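Local coordinates for protein putative oxidoreductase (Staphylococcus aureus subsp. aureus, PDB 3IV4) that probably acts as a thiol-disulfide oxidoreductase of the monothiol bacilliredoxin family, built on a thioredoxin fold, at residues 42-45 and 46-50; 11-14 and 15-18; 79-82 and 83-86. All coordinates share one frame; numbering follows the deposited sequence. Where two conformers were deposited one is given.

In the fold
The three contacts sit at different places in one thioredoxin fold. Contact 1 is a run of turns in helix 37-53, with one side buried on the sheet and the other bearing a surface ion pair. Contact 2 starts helix 14-23 with a polar cap of serine and glutamine on the outside, over a buried Leu11-Phe17 pair. Contact 3 leads the chain through a cis-proline into strand 84-89, an inner strand between 26-32 and 92-98, and a buried glutamine amide does the bonding. Contacts 1 and 3 touch, Ala42 CB lying 3.6 Å from Pro83 CG. Contact 2 touches neither: its nearest atoms are about 9 Å from contact 1 and about 7 Å from contact 3.

Contact 1: residues 42-45 and 46-50; sequences AYDQ and FNKFL
Ala42 O receives the N-H of Phe46 at 2.8 Å, one of four successive i to i+4 bonds in helix 37-53, the connecting helix of the beta-alpha-beta unit of strands 26-32 and 57-61 in this thioredoxin fold. On the buried side the Phe46 side chain touches Phe28 and Leu30 of strand 26-32, and its ring has Leu50 CD1 above one face, offset toward the rim. Tyr43 comes next: its carbonyl O accepts from Asn47 N at 2.9 Å, while its ring lies edge-to-face with Tyr59. Asn47 ND2 makes a weak, bent bond to Tyr43 O (3.2 Å, 128°), doubtful because the side chain has two conformers. Asp44 adds a salt bridge, OD1 to Lys48 NZ at 3.1 Å. NZ approaches on the syn side of OD1, 26° out of the carboxylate plane. With CG anti to the backbone N (chi1 -172°), the Asp44 carboxylate lies where the extended Lys48 chain, running back along the helix, can reach OD1. Gln45 bends at chi2, and its OE1 accepts from Val104 N, tying the helix to helix 104-110. Gln45 O takes the Phe49 N-H at 2.9 Å, and Phe49 CB rests 3.4 Å from the same oxygen.

Contact 2: residues 11-14 and 15-18; sequences LSSI and DQFE
Ser13 OG accepts the N-H of Gln16 at 3.1 Å with an N-H...O angle of 160°, the N-cap bond that opens helix 14-23. A chi1 of 69° sets the hydroxyl between its own backbone N and carbonyl carbon, turned to the first turn of the helix. The regular bonds follow at once: Phe17 N to Ser13 O, then Glu18 N to Ile14 O at 2.9 Å, almost straight at 178°. Gln16 reaches back over the cap with its chain extended. In the conformer given, Gln16 OE1 takes the N-H of Ser12 at 3.0 Å, the donor standing above the carbonyl plane; since Gln16 has a second conformer, the bond holds for this one and is otherwise doubtful. Beneath the polar cap, Leu11 CD1 comes to the edge of the Phe17 ring, near its plane, 4.2 Å from Phe17 CD1. Further out, Tyr71 and Lys75 both bind Glu18 OE2, by a hydrogen bond and a salt bridge, and hold that carboxylate against helix 66-76. Leu68 of the same helix touches both Leu11 and Phe17. The ring of Phe17 also meets Phe88 of strand 84-89 edge-to-face, while Leu11 is joined by backbone bonding to Tyr59 of strand 57-61.

Contact 3: residues 79-82 and 83-86; sequences KHES and PQAF
Gln84 swings its CG anti to the backbone N (chi1 -173°) and stays extended through chi2, which carries its amide back beside the 79-81 backbone just before the cis-proline, a hallmark of the thioredoxin fold. There Gln84 NE2 donates to Lys79 O at 3.1 Å, with an N-H...O angle of 170°. The carbonyl oxygen lies in the plane of the amide, only 8° off. The other end of the same amide is held more loosely: Glu81 N makes a weak bond to Gln84 OE1 at 3.2 Å. The two bonds, one of them weak, set the rotation of this buried amide and tie the loop to the start of strand 84-89. The cis Ser82-Pro83 peptide lies between the loop and the strand and brings the two CA atoms close. The Pro83 ring rests on Ile38 and Ser39 at the beginning of helix 37-53, close to where thioredoxin-fold enzymes carry their active-site cysteine. The proline probably lines such a site here too. Backbone bonds of Gln84 with Lys31 and of Pro83 with His99 knit the strand between 26-32 and the chain that follows 92-98. His80 ND1 is hydrogen-bonded to Lys31 NZ, and Ser82 OG to Ser33 OG. The Glu81 carboxylate is nearly perpendicular to the amide of Gln84, and Glu81 CG approaches Gln84 NE2 to 3.7 Å.

Contact 1: residues 42-45 and 46-50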
# COMPACT_ATOMS: atom_id res chain seq x y z
N ALA A 42 -9.15 -5.88 -0.16
CA ALA A 42 -8.16 -4.95 -0.73
C ALA A 42 -6.74 -5.54 -0.82
O ALA A 42 -6.05 -5.35 -1.81
CB ALA A 42 -8.15 -3.64 0.03
N TYR A 43 -6.31 -6.24 0.24
CA TYR A 43 -5.01 -6.88 0.26
C TYR A 43 -4.92 -7.93 -0.85
O TYR A 43 -3.91 -8.03 -1.55
CB TYR A 43 -4.78 -7.52 1.64
CG TYR A 43 -3.40 -8.10 1.87
CD1 TYR A 43 -2.42 -7.35 2.50
CD2 TYR A 43 -3.09 -9.40 1.51
CE1 TYR A 43 -1.16 -7.87 2.74
CE2 TYR A 43 -1.81 -9.94 1.75
CZ TYR A 43 -0.86 -9.15 2.37
OH TYR A 43 0.39 -9.65 2.62
N ASP A 44 -6.00 -8.70 -1.02
CA ASP A 44 -6.06 -9.67 -2.12
C ASP A 44 -5.92 -8.99 -3.50
O ASP A 44 -5.15 -9.46 -4.35
CB ASP A 44 -7.38 -10.44 -2.02
CG ASP A 44 -7.46 -11.60 -3.00
OD1 ASP A 44 -8.40 -11.58 -3.80
OD2 ASP A 44 -6.59 -12.48 -2.97
N GLN A 45 -6.65 -7.89 -3.72
CA GLN A 45 -6.52 -7.10 -4.97
C GLN A 45 -5.09 -6.60 -5.16
O GLN A 45 -4.54 -6.67 -6.25
CB GLN A 45 -7.50 -5.93 -5.00
CG GLN A 45 -8.96 -6.39 -5.05
CD GLN A 45 -9.30 -7.07 -6.36
OE1 GLN A 45 -9.27 -6.45 -7.43
NE2 GLN A 45 -9.60 -8.35 -6.29
N PHE A 46 -4.50 -6.13 -4.07
CA PHE A 46 -3.15 -5.58 -4.05
C PHE A 46 -2.17 -6.67 -4.49
O PHE A 46 -1.36 -6.44 -5.40
CB PHE A 46 -2.86 -5.06 -2.64
CG PHE A 46 -1.65 -4.16 -2.51
CD1 PHE A 46 -1.64 -2.88 -3.05
CD2 PHE A 46 -0.56 -4.58 -1.74
CE1 PHE A 46 -0.51 -2.04 -2.87
CE2 PHE A 46 0.55 -3.76 -1.55
CZ PHE A 46 0.58 -2.49 -2.12
N ASN A 47 -2.26 -7.85 -3.88
CA ASN A 47 -1.41 -8.98 -4.26
C ASN A 47 -1.61 -9.44 -5.69
O ASN A 47 -0.65 -9.80 -6.36
CB ASN A 47 -1.63 -10.18 -3.35
CG ASN A 47 -0.79 -10.14 -2.10
OD1 ASN A 47 0.43 -10.20 -2.16
ND2 ASN A 47 -1.45 -10.04 -0.96
N LYS A 48 -2.87 -9.48 -6.15
CA LYS A 48 -3.17 -9.89 -7.54
C LYS A 48 -2.56 -8.92 -8.53
O LYS A 48 -1.94 -9.31 -9.52
CB LYS A 48 -4.68 -9.99 -7.75
CG LYS A 48 -5.27 -11.30 -7.28
CD LYS A 48 -6.75 -11.13 -7.09
CE LYS A 48 -7.44 -12.45 -6.88
NZ LYS A 48 -8.90 -12.14 -6.82
N PHE A 49 -2.69 -7.63 -8.24
CA PHE A 49 -2.12 -6.62 -9.11
C PHE A 49 -0.58 -6.72 -9.16
O PHE A 49 0.03 -6.75 -10.24
CB PHE A 49 -2.56 -5.25 -8.59
CG PHE A 49 -1.82 -4.10 -9.22
CD1 PHE A 49 -2.10 -3.70 -10.52
CD2 PHE A 49 -0.83 -3.42 -8.49
CE1 PHE A 49 -1.41 -2.65 -11.10
CE2 PHE A 49 -0.15 -2.37 -9.06
CZ PHE A 49 -0.44 -1.98 -10.36
N LEU A 50 0.05 -6.75 -7.98
CA LEU A 50 1.51 -6.77 -7.94
C LEU A 50 2.09 -8.03 -8.58
O LEU A 50 3.10 -7.96 -9.31
CB LEU A 50 1.99 -6.66 -6.50
CG LEU A 50 1.71 -5.33 -5.80
CD1 LEU A 50 1.93 -5.49 -4.30
CD2 LEU A 50 2.53 -4.19 -6.41

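Contact 2: residues 11-14 and 15-18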
# COMPACT_ATOMS: atom_id res chain seq x y z
N LEU A 11 6.11 -3.28 6.03
CA LEU A 11 6.87 -2.17 6.63
C LEU A 11 6.60 -2.09 8.12
O LEU A 11 5.46 -2.20 8.56
CB LEU A 11 6.46 -0.84 6.00
CG LEU A 11 6.63 -0.68 4.49
CD1 LEU A 11 5.81 0.51 4.01
CD2 LEU A 11 8.09 -0.51 4.12
N SER A 12 7.67 -1.89 8.89
CA SER A 12 7.53 -1.80 10.34
C SER A 12 8.02 -0.49 10.94
O SER A 12 8.01 -0.35 12.17
CB SER A 12 8.26 -2.96 11.02
OG SER A 12 9.65 -2.91 10.72
N SER A 13 8.48 0.44 10.11
CA SER A 13 8.93 1.73 10.63
C SER A 13 8.85 2.85 9.63
O SER A 13 8.84 2.63 8.41
CB SER A 13 10.36 1.63 11.16
OG SER A 13 11.30 1.42 10.11
N ILE A 14 8.84 4.06 10.17
CA ILE A 14 9.00 5.26 9.35
C ILE A 14 10.33 5.24 8.56
O ILE A 14 10.35 5.56 7.37
CB ILE A 14 8.86 6.54 10.22
CG1 ILE A 14 7.45 6.62 10.78
CG2 ILE A 14 9.16 7.80 9.41
CD1 ILE A 14 7.30 7.57 11.92
N ASP A 15 11.43 4.79 9.18
CA ASP A 15 12.72 4.65 8.49
C ASP A 15 12.59 3.80 7.21
O ASP A 15 13.10 4.17 6.15
CB ASP A 15 13.74 3.94 9.40
CG ASP A 15 14.45 4.86 10.37
OD1 ASP A 15 14.53 6.07 10.13
OD2 ASP A 15 14.98 4.34 11.36
N GLN A 16 11.94 2.65 7.32
CA GLN A 16 11.78 1.75 6.17
C GLN A 16 10.89 2.34 5.10
O GLN A 16 11.17 2.18 3.91
CB GLN A 16 11.23 0.40 6.60
CG GLN A 16 12.14 -0.36 7.51
CD GLN A 16 11.53 -1.68 7.92
OE1 GLN A 16 10.39 -2.01 7.57
NE2 GLN A 16 12.31 -2.47 8.66
N PHE A 17 9.81 3.00 5.52
CA PHE A 17 8.91 3.68 4.57
C PHE A 17 9.67 4.72 3.76
O PHE A 17 9.62 4.70 2.52
CB PHE A 17 7.69 4.28 5.28
CG PHE A 17 6.88 5.18 4.41
CD1 PHE A 17 6.03 4.67 3.44
CD2 PHE A 17 7.00 6.57 4.54
CE1 PHE A 17 5.29 5.51 2.63
CE2 PHE A 17 6.26 7.42 3.73
CZ PHE A 17 5.41 6.89 2.76
N GLU A 18 10.40 5.60 4.43
CA GLU A 18 11.20 6.59 3.71
C GLU A 18 12.26 5.93 2.82
O GLU A 18 12.53 6.40 1.71
CB GLU A 18 11.78 7.68 4.63
CG GLU A 18 10.70 8.67 5.11
CD GLU A 18 10.32 9.74 4.08
OE1 GLU A 18 11.05 9.93 3.09
OE2 GLU A 18 9.29 10.43 4.28

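Contact 3: residues 79-82 and 83-86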
# COMPACT_ATOMS: atom_id res chain seq x y z
N LYS A 79 -6.24 11.99 5.10
CA LYS A 79 -6.64 11.47 6.41
C LYS A 79 -6.74 9.96 6.38
O LYS A 79 -7.09 9.34 5.36
CB LYS A 79 -7.92 12.13 6.93
CG LYS A 79 -7.76 13.61 7.30
CD LYS A 79 -6.99 13.86 8.59
CE LYS A 79 -6.54 15.31 8.68
NZ LYS A 79 -5.47 15.60 7.66
N HIS A 80 -6.39 9.37 7.51
CA HIS A 80 -6.28 7.94 7.62
C HIS A 80 -7.57 7.18 7.29
O HIS A 80 -8.65 7.54 7.77
CB HIS A 80 -5.83 7.58 9.03
CG HIS A 80 -5.89 6.11 9.28
ND1 HIS A 80 -4.95 5.25 8.77
CD2 HIS A 80 -6.80 5.34 9.91
CE1 HIS A 80 -5.25 4.01 9.11
NE2 HIS A 80 -6.38 4.04 9.80
N GLU A 81 -7.45 6.13 6.49
CA GLU A 81 -8.52 5.13 6.32
C GLU A 81 -7.84 3.79 6.33
O GLU A 81 -6.62 3.69 6.12
CB GLU A 81 -9.25 5.27 4.97
CG GLU A 81 -9.86 6.63 4.70
CD GLU A 81 -11.16 6.88 5.44
OE1 GLU A 81 -11.71 5.96 6.10
OE2 GLU A 81 -11.65 8.02 5.33
N SER A 82 -8.63 2.74 6.52
CA SER A 82 -8.13 1.39 6.30
C SER A 82 -9.25 0.53 5.71
O SER A 82 -10.38 0.54 6.20
CB SER A 82 -7.56 0.80 7.57
OG SER A 82 -6.85 -0.38 7.26
N PRO A 83 -8.95 -0.20 4.62
CA PRO A 83 -7.69 -0.24 3.89
C PRO A 83 -7.51 1.04 3.06
O PRO A 83 -8.49 1.66 2.66
CB PRO A 83 -7.87 -1.44 2.97
CG PRO A 83 -9.33 -1.47 2.68
CD PRO A 83 -9.98 -1.03 3.97
N GLN A 84 -6.27 1.39 2.77
CA GLN A 84 -5.98 2.61 2.02
C GLN A 84 -4.71 2.38 1.24
O GLN A 84 -3.70 1.97 1.81
CB GLN A 84 -5.83 3.78 2.99
CG GLN A 84 -5.69 5.13 2.32
CD GLN A 84 -5.72 6.25 3.37
OE1 GLN A 84 -5.00 6.19 4.38
NE2 GLN A 84 -6.58 7.25 3.15
N ALA A 85 -4.73 2.66 -0.05
CA ALA A 85 -3.56 2.39 -0.87
C ALA A 85 -3.04 3.67 -1.47
O ALA A 85 -3.82 4.58 -1.78
CB ALA A 85 -3.91 1.38 -1.98
N PHE A 86 -1.72 3.74 -1.61
CA PHE A 86 -1.04 4.93 -2.12
C PHE A 86 -0.06 4.50 -3.20
O PHE A 86 0.50 3.41 -3.14
CB PHE A 86 -0.20 5.57 -1.01
CG PHE A 86 -1.01 6.16 0.09
CD1 PHE A 86 -1.41 7.49 0.01
CD2 PHE A 86 -1.38 5.40 1.21
CE1 PHE A 86 -2.18 8.07 1.03
CE2 PHE A 86 -2.13 5.97 2.22
CZ PHE A 86 -2.53 7.30 2.13